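NIF3-related protein (Bacillus cereus, PDB 2GX8) is of unknown function but belongs to the NIF3 family, binds a pair of zinc ions in a conserved dimetal site and carries a probable regulatory domain. Local coordinates at residues K44-E49 / D131-G136. Numbering follows the deposited sequence.
Sequences KHLAME and DVAKGG. With ZN (zinc ion), chain M.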
loop_
_atom_site.group_PDB
_atom_site.type_symbol
_atom_site.label_atom_id
_atom_site.label_comp_id
_atom_site.label_asym_id
_atom_site.label_seq_id
_atom_site.Cartn_x
_atom_site.Cartn_y
_atom_site.Cartn_z
ATOM N N LYS C 44 23.152 -9.639 -16.013
ATOM C CA LYS C 44 21.790 -9.350 -15.522
ATOM C C LYS C 44 21.701 -8.598 -14.184
ATOM O O LYS C 44 20.669 -8.010 -13.883
ATOM C CB LYS C 44 20.954 -10.638 -15.461
ATOM C CG LYS C 44 20.526 -11.202 -16.816
ATOM C CD LYS C 44 19.903 -12.589 -16.641
ATOM C CE LYS C 44 19.296 -13.091 -17.938
ATOM N NZ LYS C 44 18.981 -14.571 -17.928
ATOM N N HIS C 45 22.765 -8.618 -13.383
ATOM C CA HIS C 45 22.780 -7.868 -12.123
ATOM C C HIS C 45 22.922 -6.350 -12.353
ATOM O O HIS C 45 22.666 -5.549 -11.452
ATOM C CB HIS C 45 23.854 -8.393 -11.166
ATOM C CG HIS C 45 25.238 -8.420 -11.743
ATOM N ND1 HIS C 45 26.057 -7.310 -11.779
ATOM C CD2 HIS C 45 25.967 -9.437 -12.262
ATOM C CE1 HIS C 45 27.220 -7.635 -12.314
ATOM N NE2 HIS C 45 27.193 -8.923 -12.612
ATOM N N LEU C 46 23.321 -5.971 -13.567
ATOM C CA LEU C 46 23.449 -4.566 -13.958
ATOM C C LEU C 46 22.085 -3.915 -14.222
ATOM O O LEU C 46 21.934 -2.686 -14.079
ATOM C CB LEU C 46 24.338 -4.414 -15.199
ATOM C CG LEU C 46 25.794 -4.831 -15.049
ATOM C CD1 LEU C 46 26.558 -4.458 -16.279
ATOM C CD2 LEU C 46 26.381 -4.151 -13.857
ATOM N N ALA C 47 21.115 -4.743 -14.624
ATOM C CA ALA C 47 19.730 -4.321 -14.869
ATOM C C ALA C 47 19.122 -3.649 -13.628
ATOM O O ALA C 47 19.429 -4.011 -12.488
ATOM C CB ALA C 47 18.869 -5.513 -15.312
ATOM N N MET C 48 18.259 -2.668 -13.852
ATOM C CA MET C 48 17.677 -1.919 -12.749
ATOM C C MET C 48 16.421 -2.540 -12.161
ATOM O O MET C 48 15.760 -3.373 -12.793
ATOM C CB MET C 48 17.380 -0.494 -13.187
ATOM C CG MET C 48 18.592 0.246 -13.684
ATOM S SD MET C 48 18.110 1.926 -14.009
ATOM C CE MET C 48 17.715 2.498 -12.338
ATOM N N GLU C 49 16.124 -2.117 -10.931
ATOM C CA GLU C 49 14.945 -2.534 -10.165
ATOM C C GLU C 49 13.672 -2.552 -11.036
ATOM O O GLU C 49 13.321 -1.549 -11.673
ATOM C CB GLU C 49 14.792 -1.610 -8.928
ATOM C CG GLU C 49 13.460 -1.706 -8.166
ATOM C CD GLU C 49 13.218 -3.063 -7.529
ATOM O OE1 GLU C 49 14.184 -3.660 -6.997
ATOM O OE2 GLU C 49 12.052 -3.518 -7.543
ATOM N N ASP C 131 22.289 -0.342 -21.023
ATOM C CA ASP C 131 22.355 1.087 -20.748
ATOM C C ASP C 131 23.478 1.385 -19.762
ATOM O O ASP C 131 24.208 2.370 -19.901
ATOM C CB ASP C 131 21.039 1.538 -20.112
ATOM C CG ASP C 131 19.896 1.575 -21.092
ATOM O OD1 ASP C 131 19.903 2.490 -21.942
ATOM O OD2 ASP C 131 18.961 0.743 -20.987
ATOM N N VAL C 132 23.581 0.499 -18.768
ATOM C CA VAL C 132 24.527 0.583 -17.646
ATOM C C VAL C 132 25.945 0.105 -17.961
ATOM O O VAL C 132 26.915 0.712 -17.532
ATOM C CB VAL C 132 23.988 -0.272 -16.449
ATOM C CG1 VAL C 132 24.944 -0.236 -15.261
ATOM C CG2 VAL C 132 22.594 0.182 -16.024
ATOM N N ALA C 133 26.063 -0.985 -18.712
ATOM C CA ALA C 133 27.370 -1.597 -18.983
ATOM C C ALA C 133 28.347 -0.792 -19.834
ATOM O O ALA C 133 27.927 -0.080 -20.749
ATOM C CB ALA C 133 27.186 -2.981 -19.592
ATOM N N LYS C 134 29.645 -0.931 -19.521
ATOM C CA LYS C 134 30.727 -0.322 -20.294
ATOM C C LYS C 134 30.652 -0.866 -21.724
ATOM O O LYS C 134 30.446 -2.076 -21.930
ATOM C CB LYS C 134 32.090 -0.674 -19.680
ATOM C CG LYS C 134 33.298 -0.173 -20.479
ATOM C CD LYS C 134 34.601 -0.847 -20.035
ATOM C CE LYS C 134 35.788 -0.438 -20.933
ATOM N NZ LYS C 134 37.127 -1.021 -20.508
ATOM N N GLY C 135 30.788 0.028 -22.706
ATOM C CA GLY C 135 30.685 -0.336 -24.123
ATOM C C GLY C 135 29.231 -0.329 -24.599
ATOM O O GLY C 135 28.946 -0.588 -25.770
ATOM N N GLY C 136 28.307 -0.032 -23.690
ATOM C CA GLY C 136 26.888 -0.012 -24.007
ATOM C C GLY C 136 26.384 1.263 -24.675
ATOM O O GLY C 136 27.172 2.104 -25.128
HETATM ZN ZN ZN M . 18.093 2.102 -23.271
#
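L46 packs against V132 and A133 in a small, buried apolar contact near the centre of the folded chain. It joins the loop between helix 31-38 and strand 54-56 to the end of helix 128-132. No hydrogen bond crosses between the two segments, and only 169 Å² of surface is buried.

The CB of L46 points toward 131-136. CG lies anti to the carbonyl carbon (chi1 -64°), which carries CD1 to A133 while the carbonyl is left beside V132. The CD1 branch of L46 lies 3.7 Å from CB of A133. The root of the same side chain meets the valine, with L46 CB 4.2 Å from V132 CG1. Both valine methyls lie by the leucine carbonyl oxygen, V132 CG2 closer, 3.5 Å from L46 O. This is a van der Waals contact.

A133 is where the chain leaves helix 128-132. A type II turn follows from A133 to G136, closed by a hydrogen bond of 3.0 Å from G136 N to A133 O. G135 has positive phi (85°), as suits the third position of such a turn. G136 is the N-cap of helix 137-145.

D131, next to V132, binds zinc through OD1 at 2.3 Å. Its OD2 is farther, 2.8 Å from the same zinc ion, at most a weak second ligand. H92 and E360 complete the protein ligands of this metal. E360 also binds the second zinc ion, with H93 and H357. The contact thus sits one residue along the helix from a zinc ligand, but D131 itself does not touch 44-49.

Nearby, M48 N makes a hydrogen bond to T128 OG1, and A47 touches T128 and L46 touches N129 of helix 128-132. Strands 150-168 and 262-268 border the contact, with Y157 and L267 against L46, and T156 and L267 against V132.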